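Local coordinates for cupin 2 conserved barrel domain protein (Leptotrichia buccalis, PDB 3RNS), which is of unknown function but folds into two linked beta-barrels of the cupin type, a scaffold that in many relatives holds a metal ion or small ligand, at residues 15-21 with 100-104; 56-60 with 104-110; 64-68 with 78-82; 69-73 with 85-91. One frame throughout, in Å; residues are numbered along the deposited sequence. Where two conformers were deposited one is given.

In the fold
All four contacts lie in the N-terminal of the chain's two barrels, built from two facing antiparallel sheets. Contacts 1 and 2 divide strand 101-108 and share Ile-104; their centres are about 19 Å apart, one where helix 15-18 covers the strand, the other where strand 59-65 pairs with its far end. Contacts 3 and 4 fall within the chain spanned by contacts 1 and 2. Contact 3, centred about 11 Å from contact 1, starts the hairpin of strands 67-72 and 76-80; contact 4, about 11 Å from contact 2, packs strand 67-72 against strand 83-87 of the other sheet. Between them they tie a helix to the outer face, pair strands and fill the space between sheets.

Contact 1: residues 15-21 with 100-104; sequences FNRLITS and NLKLI
Phe-15, at the start of the short helix 15-18, offers the edge of its ring to Ile-104, whose CD1 lies near the ring plane at 4.3 Å from CD2. Flat and apolar, the ring suits a buried place shared with Phe-64 and Leu-41. Asn-16 follows with a polar contact: its OD1 accepts a hydrogen bond of 2.9 Å from Lys-102 NZ, the donor tilted 20° from the carbonyl plane, and the two side chains cross at about a right angle. After the helical turn, closed by the bond from Ile-19 N to Phe-15 O, Ile-19 leaves helical geometry and turns its own carbonyl inward. Its O takes a second bond from Lys-102 NZ, 2.8 Å long and in the carbonyl plane. The lysine reaches both oxygens because its chain runs extended beyond CG, every later torsion near 180°, which carries the ammonium to the C-terminal end of the helix, where carbonyl groups probably help to stabilise its charge. A methionine in its place would probably leave Asn-16 OD1 and Ile-19 O without their shared donor and let the turn drift from the strand. At Thr-20 the methyl CG2 merely runs beside the lysine end. Ser-21 N gives a hydrogen to a water, 2.9 Å away, which in turn donates to Asn-100 OD1; Ser-21 OG bonds to Ser-43, and Asn-100 ND2 to Leu-44 O. A one-turn helix is thus tied by one buried lysine to the outer face of a sheet in a cupin barrel, while Leu-101 and Leu-103 face the barrel interior.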
loop_
_atom_site.group_PDB
_atom_site.type_symbol
_atom_site.label_atom_id
_atom_site.label_comp_id
_atom_site.label_asym_id
_atom_site.label_seq_id
_atom_site.Cartn_x
_atom_site.Cartn_y
_atom_site.Cartn_z
ATOM N N PHE A 15 5.512 7.537 4.571
ATOM C CA PHE A 15 5.091 6.670 5.711
ATOM C C PHE A 15 6.262 6.265 6.559
ATOM O O PHE A 15 6.120 6.120 7.764
ATOM C CB PHE A 15 4.320 5.423 5.227
ATOM C CG PHE A 15 2.956 5.739 4.681
ATOM C CD1 PHE A 15 2.361 6.965 4.920
ATOM C CD2 PHE A 15 2.259 4.811 3.938
ATOM C CE1 PHE A 15 1.070 7.231 4.476
ATOM C CE2 PHE A 15 0.991 5.076 3.490
ATOM C CZ PHE A 15 0.392 6.277 3.745
ATOM N N ASN A 16 7.436 6.132 5.939
ATOM C CA ASN A 16 8.612 5.859 6.718
ATOM C C ASN A 16 8.895 6.926 7.831
ATOM O O ASN A 16 9.360 6.616 8.929
ATOM C CB ASN A 16 9.840 5.640 5.799
ATOM C CG ASN A 16 10.590 4.392 6.190
ATOM O OD1 ASN A 16 10.829 4.119 7.406
ATOM N ND2 ASN A 16 10.840 3.536 5.182
ATOM N N ARG A 17 8.545 8.169 7.557
ATOM C CA ARG A 17 8.701 9.228 8.518
ATOM C C ARG A 17 7.447 9.312 9.381
ATOM O O ARG A 17 7.522 9.731 10.520
ATOM C CB ARG A 17 8.904 10.577 7.771
ATOM C CG ARG A 17 8.971 11.760 8.624
ATOM C CD ARG A 17 10.260 11.649 9.511
ATOM N NE ARG A 17 10.369 12.760 10.442
ATOM C CZ ARG A 17 9.770 12.841 11.614
ATOM N NH1 ARG A 17 8.990 11.869 12.081
ATOM N NH2 ARG A 17 9.970 13.908 12.341
ATOM N N LEU A 18 6.286 8.997 8.816
ATOM C CA LEU A 18 5.006 9.190 9.550
ATOM C C LEU A 18 4.920 8.267 10.725
ATOM O O LEU A 18 4.433 8.649 11.758
ATOM C CB LEU A 18 3.795 8.956 8.671
ATOM C CG LEU A 18 2.422 9.299 9.281
ATOM C CD1 LEU A 18 2.231 10.790 9.700
ATOM C CD2 LEU A 18 1.412 8.935 8.277
ATOM N N ILE A 19 5.406 7.049 10.586
ATOM C CA ILE A 19 5.235 6.044 11.642
ATOM C C ILE A 19 6.589 5.443 12.001
ATOM O O ILE A 19 7.350 4.975 11.146
ATOM C CB ILE A 19 4.175 4.929 11.278
ATOM C CG1 ILE A 19 3.811 4.083 12.506
ATOM C CG2 ILE A 19 4.655 3.994 10.078
ATOM C CD1 ILE A 19 2.418 3.398 12.454
ATOM N N THR A 20 6.878 5.469 13.284
ATOM C CA THR A 20 8.142 5.043 13.800
ATOM C C THR A 20 7.866 4.332 15.160
ATOM O O THR A 20 6.806 4.535 15.764
ATOM C CB THR A 20 9.114 6.307 13.986
ATOM O OG1 THR A 20 8.636 7.104 15.060
ATOM C CG2 THR A 20 9.235 7.216 12.727
ATOM N N SER A 21 8.772 3.460 15.590
ATOM C CA SER A 21 8.694 2.823 16.913
ATOM C C SER A 21 10.051 2.922 17.641
ATOM O O SER A 21 11.094 2.912 17.018
ATOM C CB SER A 21 8.226 1.360 16.794
ATOM O OG SER A 21 8.809 0.668 15.703
ATOM N N ASN A 100 13.640 -3.118 12.361
ATOM C CA ASN A 100 12.443 -2.245 12.426
ATOM C C ASN A 100 11.543 -2.467 11.202
ATOM O O ASN A 100 11.796 -1.941 10.143
ATOM C CB ASN A 100 12.871 -0.798 12.529
ATOM C CG ASN A 100 11.675 0.182 12.730
ATOM O OD1 ASN A 100 11.879 1.377 12.555
ATOM N ND2 ASN A 100 10.459 -0.306 13.110
ATOM N N LEU A 101 10.523 -3.297 11.373
ATOM C CA LEU A 101 9.650 -3.737 10.304
ATOM C C LEU A 101 8.465 -2.803 10.211
ATOM O O LEU A 101 7.808 -2.540 11.210
ATOM C CB LEU A 101 9.172 -5.143 10.595
ATOM C CG LEU A 101 8.262 -5.720 9.536
ATOM C CD1 LEU A 101 9.001 -5.857 8.157
ATOM C CD2 LEU A 101 7.711 -7.027 10.064
ATOM N N LYS A 102 8.220 -2.270 9.019
ATOM C CA LYS A 102 7.082 -1.394 8.826
ATOM C C LYS A 102 6.201 -1.958 7.731
ATOM O O LYS A 102 6.686 -2.421 6.679
ATOM C CB LYS A 102 7.527 0.034 8.499
ATOM C CG LYS A 102 8.346 0.673 9.657
ATOM C CD LYS A 102 8.683 2.090 9.372
ATOM C CE LYS A 102 9.571 2.698 10.478
ATOM N NZ LYS A 102 9.861 4.118 10.111
ATOM N N LEU A 103 4.899 -1.899 7.947
ATOM C CA LEU A 103 3.953 -2.601 7.077
ATOM C C LEU A 103 2.762 -1.737 6.836
ATOM O O LEU A 103 2.286 -1.044 7.781
ATOM C CB LEU A 103 3.488 -3.866 7.770
ATOM C CG LEU A 103 4.475 -4.985 8.117
ATOM C CD1 LEU A 103 3.793 -6.011 8.963
ATOM C CD2 LEU A 103 5.083 -5.610 6.846
ATOM N N ILE A 104 2.245 -1.758 5.605
ATOM C CA ILE A 104 0.888 -1.335 5.338
ATOM C C ILE A 104 0.025 -2.596 5.439
ATOM O O ILE A 104 0.329 -3.600 4.797
ATOM C CB ILE A 104 0.691 -0.737 3.902
ATOM C CG1 ILE A 104 1.697 0.371 3.595
ATOM C CG2 ILE A 104 -0.754 -0.236 3.760
ATOM C CD1 ILE A 104 1.561 0.989 2.192
HETATM O O HOH W 1 10.917 3.794 13.681
#

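Contact 2: residues 56-60 with 104-110; sequences LGNRY and IEIGEKI
Tyr-60 and Ile-106 form the tight end of this contact, a hydrogen-bonded antiparallel pair in which each backbone N bonds to the other's O. The bond from Ile-106 N to Tyr-60 O is 2.8 Å long and nearly straight, at 170°. On the face carrying these two side chains, Ile-106 CD1 lies 4.3 Å from Tyr-60 CB, and the edge of the tyrosine ring meets Ile-106 O, with CD2 at 3.6 Å. Both side chains go on to touch Leu-153 and Met-155 of the second barrel, so a large ring and a branched chain suit this joint. Beside them Arg-59 and Gly-107 make a non-hydrogen-bonded pair, and the lack of a side chain on Gly-107 leaves room for the arginine to fold back over it. Bent at chi2 (-82°), Arg-59 brings NH1 to Glu-108 O at 2.9 Å, with the oxygen near the guanidinium plane but the donor above the carbonyl plane. NH1 also bonds to Asn-58 O, which two donors share, since Glu-108 N bonds to it at 3.2 Å. Glu-105 adds an opposite charge nearby, its OE1 held by Tyr-38 and its OE2 by Tyr-61, with a bound acetate close by. Gly-57 lies against Glu-108 O, where a CB would collide. Beyond it the packing thins: the side chains of exposed Leu-56 and Ile-110 come no nearer than 4.3 Å, CD1 to CG1. Strands 59-65 and 101-108 are neighbours in a sheet of the cupin barrel; Arg-59 and Glu-105 lie on its inner face, the side where relatives commonly place their ligand pocket.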
loop_
_atom_site.group_PDB
_atom_site.type_symbol
_atom_site.label_atom_id
_atom_site.label_comp_id
_atom_site.label_asym_id
_atom_site.label_seq_id
_atom_site.Cartn_x
_atom_site.Cartn_y
_atom_site.Cartn_z
ATOM N N LEU A 56 -11.831 -12.997 10.043
ATOM C CA LEU A 56 -13.072 -13.182 9.256
ATOM C C LEU A 56 -12.905 -12.765 7.773
ATOM O O LEU A 56 -13.665 -13.224 6.909
ATOM C CB LEU A 56 -14.271 -12.438 9.888
ATOM C CG LEU A 56 -15.385 -13.260 10.571
ATOM C CD1 LEU A 56 -16.256 -12.357 11.471
ATOM C CD2 LEU A 56 -16.269 -14.036 9.549
ATOM N N GLY A 57 -11.935 -11.890 7.492
ATOM C CA GLY A 57 -11.591 -11.521 6.113
ATOM C C GLY A 57 -10.102 -11.601 5.819
ATOM O O GLY A 57 -9.275 -11.777 6.737
ATOM N N ASN A 58 -9.759 -11.443 4.536
ATOM C CA ASN A 58 -8.380 -11.516 4.080
ATOM C C ASN A 58 -7.554 -10.323 4.565
ATOM O O ASN A 58 -8.097 -9.235 4.825
ATOM C CB ASN A 58 -8.318 -11.606 2.553
ATOM C CG ASN A 58 -9.178 -12.745 1.991
ATOM O OD1 ASN A 58 -8.955 -13.911 2.302
ATOM N ND2 ASN A 58 -10.170 -12.398 1.176
ATOM N N ARG A 59 -6.255 -10.548 4.688
ATOM C CA ARG A 59 -5.314 -9.500 5.030
ATOM C C ARG A 59 -4.188 -9.501 4.003
ATOM O O ARG A 59 -3.748 -10.576 3.543
ATOM C CB ARG A 59 -4.713 -9.748 6.398
ATOM C CG ARG A 59 -5.707 -9.806 7.552
ATOM C CD ARG A 59 -6.082 -8.417 8.026
ATOM N NE ARG A 59 -7.063 -8.414 9.119
ATOM C CZ ARG A 59 -8.389 -8.493 8.956
ATOM N NH1 ARG A 59 -8.927 -8.652 7.751
ATOM N NH2 ARG A 59 -9.189 -8.435 10.011
ATOM N N TYR A 60 -3.749 -8.306 3.643
ATOM C CA TYR A 60 -2.670 -8.089 2.715
ATOM C C TYR A 60 -1.696 -7.121 3.386
ATOM O O TYR A 60 -2.112 -6.200 4.089
ATOM C CB TYR A 60 -3.186 -7.454 1.416
ATOM C CG TYR A 60 -4.338 -8.206 0.822
ATOM C CD1 TYR A 60 -4.128 -9.200 -0.093
ATOM C CD2 TYR A 60 -5.638 -7.917 1.193
ATOM C CE1 TYR A 60 -5.205 -9.954 -0.611
ATOM C CE2 TYR A 60 -6.715 -8.642 0.682
ATOM C CZ TYR A 60 -6.486 -9.664 -0.215
ATOM O OH TYR A 60 -7.554 -10.367 -0.745
ATOM N N ILE A 104 2.245 -1.758 5.605
ATOM C CA ILE A 104 0.888 -1.335 5.338
ATOM C C ILE A 104 0.025 -2.596 5.439
ATOM O O ILE A 104 0.329 -3.600 4.797
ATOM C CB ILE A 104 0.691 -0.737 3.902
ATOM C CG1 ILE A 104 1.697 0.371 3.595
ATOM C CG2 ILE A 104 -0.754 -0.236 3.760
ATOM C CD1 ILE A 104 1.561 0.989 2.192
ATOM N N GLU A 105 -1.055 -2.556 6.225
ATOM C CA GLU A 105 -1.965 -3.660 6.366
ATOM C C GLU A 105 -3.296 -3.247 5.726
ATOM O O GLU A 105 -3.866 -2.247 6.097
ATOM C CB GLU A 105 -2.208 -4.020 7.852
ATOM C CG GLU A 105 -3.213 -5.167 8.053
ATOM C CD GLU A 105 -3.540 -5.441 9.529
ATOM O OE1 GLU A 105 -4.590 -4.965 10.009
ATOM O OE2 GLU A 105 -2.759 -6.145 10.213
ATOM N N ILE A 106 -3.791 -4.047 4.801
ATOM C CA ILE A 106 -5.041 -3.783 4.107
ATOM C C ILE A 106 -5.918 -4.953 4.487
ATOM O O ILE A 106 -5.510 -6.085 4.333
ATOM C CB ILE A 106 -4.875 -3.710 2.573
ATOM C CG1 ILE A 106 -3.790 -2.714 2.170
ATOM C CG2 ILE A 106 -6.157 -3.281 1.914
ATOM C CD1 ILE A 106 -2.399 -3.318 2.009
ATOM N N GLY A 107 -7.075 -4.677 5.044
ATOM C CA GLY A 107 -7.958 -5.713 5.447
ATOM C C GLY A 107 -9.364 -5.572 4.946
ATOM O O GLY A 107 -9.833 -4.459 4.756
ATOM N N GLU A 108 -10.008 -6.725 4.692
ATOM C CA GLU A 108 -11.464 -6.845 4.536
ATOM C C GLU A 108 -12.009 -7.227 5.899
ATOM O O GLU A 108 -11.492 -8.163 6.524
ATOM C CB GLU A 108 -11.848 -7.968 3.572
ATOM C CG GLU A 108 -11.714 -7.675 2.068
ATOM C CD GLU A 108 -12.840 -8.340 1.254
ATOM O OE1 GLU A 108 -13.038 -9.579 1.386
ATOM O OE2 GLU A 108 -13.553 -7.624 0.504
ATOM N N LYS A 109 -13.051 -6.563 6.362
ATOM C CA LYS A 109 -13.542 -6.900 7.689
ATOM C C LYS A 109 -14.312 -8.274 7.706
ATOM O O LYS A 109 -13.960 -9.166 8.522
ATOM C CB LYS A 109 -14.283 -5.703 8.304
ATOM C CG LYS A 109 -13.310 -4.551 8.563
ATOM C CD LYS A 109 -13.890 -3.396 9.377
ATOM C CE LYS A 109 -13.060 -2.125 9.164
ATOM N NZ LYS A 109 -13.750 -0.928 9.681
ATOM N N ILE A 110 -15.267 -8.476 6.790
ATOM C CA ILE A 110 -15.981 -9.780 6.699
ATOM C C ILE A 110 -15.883 -10.442 5.314
ATOM O O ILE A 110 -15.794 -9.760 4.292
ATOM C CB ILE A 110 -17.464 -9.658 7.119
ATOM C CG1 ILE A 110 -17.581 -9.408 8.639
ATOM C CG2 ILE A 110 -18.260 -10.959 6.761
ATOM C CD1 ILE A 110 -19.042 -9.390 9.159
#

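Contact 3: residues 64-68 with 78-82; sequences FNGNG and TISNG
Asn-67 and Ser-80 meet through the flat amide of the asparagine: in one of two conformers modelled for the serine, its OG donates to OD1 over 3.1 Å, arriving 42° out of the carbonyl plane and so from above rather than at the edge. Asn-67 CG stands anti to the carbonyl carbon (chi1 -71°), and this swings the amide over to the neighbouring strand. A second amide, that of Asn-81, lies against the backbone of Phe-64, with Asn-81 ND2 3.2 Å from Phe-64 C, and its hydrogen goes to Cys-63 O. The ring of Phe-64 turns the other way, toward Lys-102, Ile-104 and Phe-15. A leucine in place of Asn-67 would probably leave Ser-80 OG without this acceptor and strip the strand pair of its one polar side-chain tie. Behind these side chains is the beta hairpin of strands 67-72 and 76-80, part of a four-stranded sheet of the cupin barrel. At this end Asn-67 and Ser-80 form a non-hydrogen-bonded antiparallel pair, Gly-68 and Ile-79 a hydrogen-bonded one. Gly-68 N reaches Ile-79 O at 2.8 Å in a nearly straight bond, and Ile-79 N returns one of 2.9 Å to Gly-68 O, from above that carbonyl plane. On the face of Ile-79 its CG2 rests 3.9 Å from Gly-68 O, a snug fit beside a residue without a side chain. Gly-66 supplies the turn that links strands 59-65 and 67-72; its positive phi of 79° suits glycine, and its O receives a weak bond from Asn-81 N.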
loop_
_atom_site.group_PDB
_atom_site.type_symbol
_atom_site.label_atom_id
_atom_site.label_comp_id
_atom_site.label_asym_id
_atom_site.label_seq_id
_atom_site.Cartn_x
_atom_site.Cartn_y
_atom_site.Cartn_z
ATOM N N PHE A 64 7.332 -1.706 3.771
ATOM C CA PHE A 64 8.079 -0.549 3.336
ATOM C C PHE A 64 9.324 -0.233 4.186
ATOM O O PHE A 64 9.936 0.821 4.018
ATOM C CB PHE A 64 7.111 0.660 3.170
ATOM C CG PHE A 64 6.440 1.153 4.441
ATOM C CD1 PHE A 64 5.196 0.638 4.866
ATOM C CD2 PHE A 64 6.999 2.217 5.156
ATOM C CE1 PHE A 64 4.613 1.122 5.976
ATOM C CE2 PHE A 64 6.375 2.723 6.263
ATOM C CZ PHE A 64 5.197 2.173 6.693
ATOM N N ASN A 65 9.723 -1.147 5.060
ATOM C CA ASN A 65 10.963 -0.990 5.832
ATOM C C ASN A 65 11.246 -2.276 6.536
ATOM O O ASN A 65 10.341 -2.895 7.147
ATOM C CB ASN A 65 10.882 0.104 6.931
ATOM C CG ASN A 65 12.275 0.637 7.353
ATOM O OD1 ASN A 65 12.910 1.377 6.616
ATOM N ND2 ASN A 65 12.712 0.302 8.568
ATOM N N GLY A 66 12.524 -2.631 6.520
ATOM C CA GLY A 66 13.017 -3.697 7.357
ATOM C C GLY A 66 12.743 -5.082 6.853
ATOM O O GLY A 66 12.486 -5.305 5.663
ATOM N N ASN A 67 12.805 -6.024 7.791
ATOM C CA ASN A 67 12.772 -7.446 7.507
ATOM C C ASN A 67 12.015 -8.115 8.590
ATOM O O ASN A 67 12.220 -7.764 9.717
ATOM C CB ASN A 67 14.200 -8.045 7.587
ATOM C CG ASN A 67 15.065 -7.603 6.458
ATOM O OD1 ASN A 67 14.927 -8.088 5.330
ATOM N ND2 ASN A 67 15.951 -6.654 6.734
ATOM N N GLY A 68 11.247 -9.139 8.262
ATOM C CA GLY A 68 10.634 -9.968 9.270
ATOM C C GLY A 68 10.233 -11.342 8.804
ATOM O O GLY A 68 10.577 -11.753 7.702
ATOM N N THR A 78 9.355 -15.385 4.804
ATOM C CA THR A 78 10.190 -14.221 5.050
ATOM C C THR A 78 9.584 -13.019 4.296
ATOM O O THR A 78 9.054 -13.174 3.208
ATOM C CB THR A 78 11.639 -14.513 4.611
ATOM O OG1 THR A 78 12.227 -15.423 5.560
ATOM C CG2 THR A 78 12.466 -13.248 4.560
ATOM N N ILE A 79 9.627 -11.841 4.912
ATOM C CA ILE A 79 9.117 -10.627 4.284
ATOM C C ILE A 79 10.167 -9.543 4.435
ATOM O O ILE A 79 10.801 -9.415 5.472
ATOM C CB ILE A 79 7.680 -10.194 4.806
ATOM C CG1 ILE A 79 7.071 -9.128 3.884
ATOM C CG2 ILE A 79 7.708 -9.634 6.239
ATOM C CD1 ILE A 79 5.535 -8.827 4.139
ATOM N N SER A 80 10.354 -8.783 3.369
ATOM C CA SER A 80 11.351 -7.731 3.322
ATOM C C SER A 80 10.811 -6.488 2.636
ATOM O O SER A 80 9.735 -6.518 1.978
ATOM C CB SER A 80 12.595 -8.242 2.578
ATOM O OG SER A 80 13.629 -7.273 2.643
ATOM N N ASN A 81 11.533 -5.386 2.784
ATOM C CA ASN A 81 11.168 -4.140 2.109
ATOM C C ASN A 81 10.840 -4.322 0.616
ATOM O O ASN A 81 11.608 -4.906 -0.074
ATOM C CB ASN A 81 12.339 -3.156 2.220
ATOM C CG ASN A 81 11.940 -1.717 1.936
ATOM O OD1 ASN A 81 12.768 -0.845 2.040
ATOM N ND2 ASN A 81 10.692 -1.463 1.581
ATOM N N GLY A 82 9.714 -3.791 0.142
ATOM C CA GLY A 82 9.243 -3.997 -1.228
ATOM C C GLY A 82 8.323 -5.185 -1.459
ATOM O O GLY A 82 7.761 -5.362 -2.558
#

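Contact 4: residues 69-73 with 85-91; sequences EIFIE and LEITANH
Ile-70, Ile-72, Leu-85 and Ile-87 carry the apolar part of the contact. Ile-70 and Leu-85 reach toward each other tip to tip, CG1 of the isoleucine lying 3.6 Å from CD2 of the leucine. Leu-85 holds its CG anti to the backbone N (chi1 179°), which sends the branch out to meet that partner. The other branch of Ile-70, CG2, lies 4.0 Å from Ile-87 CD1, and Ile-72 CD1 comes equally near to Ile-87 CG1, so Ile-87 is wedged between two isoleucines. Branched apolar chains suit this place because they fill the space between two layers of backbone that do not pair directly. The layers are the two sheets of the cupin barrel: the axes of strands 69-72 and 85-87 approach to 10.2 Å and run at 25° to each other. Ile-95 and Ile-79 pack around Ile-70 too. At the sandwich's end the contacts become mixed. Ile-72 CG2 touches His-91 CB, and the side chains of Glu-73 and His-91 cross at about a right angle, CG meeting the ring edge at CD2, 3.5 Å away. Two polar bonds steady this end: His-91 ND1 donates to Thr-88 O over 3.1 Å, the acceptor in the ring plane but the donor above the carbonyl plane, which helps to set how the imidazole is turned; and Glu-73 OE2 accepts from Asn-92 N, the residue after His-91.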
loop_
_atom_site.group_PDB
_atom_site.type_symbol
_atom_site.label_atom_id
_atom_site.label_comp_id
_atom_site.label_asym_id
_atom_site.label_seq_id
_atom_site.Cartn_x
_atom_site.Cartn_y
_atom_site.Cartn_z
ATOM N N GLU A 69 9.506 -12.043 9.671
ATOM C CA GLU A 69 9.085 -13.418 9.442
ATOM C C GLU A 69 7.594 -13.551 9.781
ATOM O O GLU A 69 7.136 -13.011 10.797
ATOM C CB GLU A 69 9.932 -14.359 10.292
ATOM C CG GLU A 69 11.434 -14.153 10.054
ATOM C CD GLU A 69 12.336 -15.249 10.663
ATOM O OE1 GLU A 69 12.177 -15.602 11.853
ATOM O OE2 GLU A 69 13.235 -15.746 9.937
ATOM N N ILE A 70 6.847 -14.233 8.915
ATOM C CA ILE A 70 5.434 -14.458 9.139
ATOM C C ILE A 70 5.269 -15.940 9.324
ATOM O O ILE A 70 5.805 -16.707 8.542
ATOM C CB ILE A 70 4.555 -14.018 7.953
ATOM C CG1 ILE A 70 5.130 -12.784 7.228
ATOM C CG2 ILE A 70 3.137 -13.705 8.437
ATOM C CD1 ILE A 70 4.766 -11.446 7.852
ATOM N N PHE A 71 4.575 -16.354 10.370
ATOM C CA PHE A 71 4.313 -17.759 10.574
ATOM C C PHE A 71 2.831 -17.912 10.450
ATOM O O PHE A 71 2.100 -17.394 11.278
ATOM C CB PHE A 71 4.774 -18.219 11.943
ATOM C CG PHE A 71 6.219 -17.916 12.233
ATOM C CD1 PHE A 71 7.204 -18.877 12.034
ATOM C CD2 PHE A 71 6.593 -16.658 12.723
ATOM C CE1 PHE A 71 8.540 -18.590 12.321
ATOM C CE2 PHE A 71 7.914 -16.356 13.002
ATOM C CZ PHE A 71 8.896 -17.322 12.802
ATOM N N ILE A 72 2.395 -18.571 9.381
ATOM C CA ILE A 72 0.975 -18.790 9.114
ATOM C C ILE A 72 0.716 -20.242 9.416
ATOM O O ILE A 72 1.389 -21.115 8.847
ATOM C CB ILE A 72 0.591 -18.520 7.630
ATOM C CG1 ILE A 72 1.408 -17.361 7.048
ATOM C CG2 ILE A 72 -0.905 -18.258 7.506
ATOM C CD1 ILE A 72 0.826 -16.744 5.781
ATOM N N GLU A 73 -0.250 -20.502 10.303
ATOM C CA GLU A 73 -0.522 -21.848 10.790
ATOM C C GLU A 73 0.777 -22.666 10.702
ATOM O O GLU A 73 0.828 -23.705 10.025
ATOM C CB GLU A 73 -1.644 -22.552 9.976
ATOM C CG GLU A 73 -3.044 -21.870 9.939
ATOM C CD GLU A 73 -3.899 -22.068 11.197
ATOM O OE1 GLU A 73 -4.109 -23.234 11.623
ATOM O OE2 GLU A 73 -4.403 -21.054 11.729
ATOM N N LEU A 85 2.403 -9.536 0.536
ATOM C CA LEU A 85 1.930 -10.821 0.979
ATOM C C LEU A 85 0.422 -10.796 1.258
ATOM O O LEU A 85 -0.073 -9.864 1.895
ATOM C CB LEU A 85 2.652 -11.206 2.282
ATOM C CG LEU A 85 2.293 -12.539 2.982
ATOM C CD1 LEU A 85 2.666 -13.734 2.127
ATOM C CD2 LEU A 85 3.022 -12.597 4.277
ATOM N N GLU A 86 -0.281 -11.830 0.795
ATOM C CA GLU A 86 -1.682 -12.058 1.102
ATOM C C GLU A 86 -1.796 -13.178 2.120
ATOM O O GLU A 86 -1.125 -14.201 2.005
ATOM C CB GLU A 86 -2.488 -12.491 -0.125
ATOM C CG GLU A 86 -3.856 -13.091 0.277
ATOM C CD GLU A 86 -4.805 -13.476 -0.882
ATOM O OE1 GLU A 86 -4.542 -13.165 -2.054
ATOM O OE2 GLU A 86 -5.859 -14.092 -0.583
ATOM N N ILE A 87 -2.672 -12.971 3.104
ATOM C CA ILE A 87 -3.022 -13.983 4.110
ATOM C C ILE A 87 -4.530 -14.171 4.038
ATOM O O ILE A 87 -5.302 -13.261 4.333
ATOM C CB ILE A 87 -2.574 -13.541 5.528
ATOM C CG1 ILE A 87 -1.072 -13.201 5.502
ATOM C CG2 ILE A 87 -2.883 -14.611 6.547
ATOM C CD1 ILE A 87 -0.407 -13.031 6.812
ATOM N N THR A 88 -4.954 -15.347 3.586
ATOM C CA THR A 88 -6.386 -15.621 3.420
ATOM C C THR A 88 -7.118 -15.761 4.790
ATOM O O THR A 88 -6.506 -16.046 5.815
ATOM C CB THR A 88 -6.617 -16.860 2.476
ATOM O OG1 THR A 88 -5.881 -17.989 2.957
ATOM C CG2 THR A 88 -6.133 -16.550 1.058
ATOM N N ALA A 89 -8.429 -15.521 4.772
ATOM C CA ALA A 89 -9.310 -15.665 5.936
ATOM C C ALA A 89 -9.192 -17.041 6.615
ATOM O O ALA A 89 -8.833 -18.033 5.979
ATOM C CB ALA A 89 -10.775 -15.417 5.514
ATOM N N ASN A 90 -9.485 -17.053 7.918
ATOM C CA ASN A 90 -9.531 -18.274 8.735
ATOM C C ASN A 90 -8.134 -18.848 9.055
ATOM O O ASN A 90 -7.973 -20.056 9.317
ATOM C CB ASN A 90 -10.461 -19.327 8.091
ATOM C CG ASN A 90 -11.847 -18.763 7.762
ATOM O OD1 ASN A 90 -12.485 -18.130 8.612
ATOM N ND2 ASN A 90 -12.305 -18.979 6.526
ATOM N N HIS A 91 -7.123 -17.973 9.069
ATOM C CA HIS A 91 -5.758 -18.386 9.408
ATOM C C HIS A 91 -5.190 -17.611 10.581
ATOM O O HIS A 91 -5.182 -16.363 10.582
ATOM C CB HIS A 91 -4.838 -18.255 8.199
ATOM C CG HIS A 91 -5.083 -19.295 7.149
ATOM N ND1 HIS A 91 -5.795 -19.036 5.996
ATOM C CD2 HIS A 91 -4.730 -20.601 7.088
ATOM C CE1 HIS A 91 -5.867 -20.139 5.270
ATOM N NE2 HIS A 91 -5.228 -21.104 5.912
#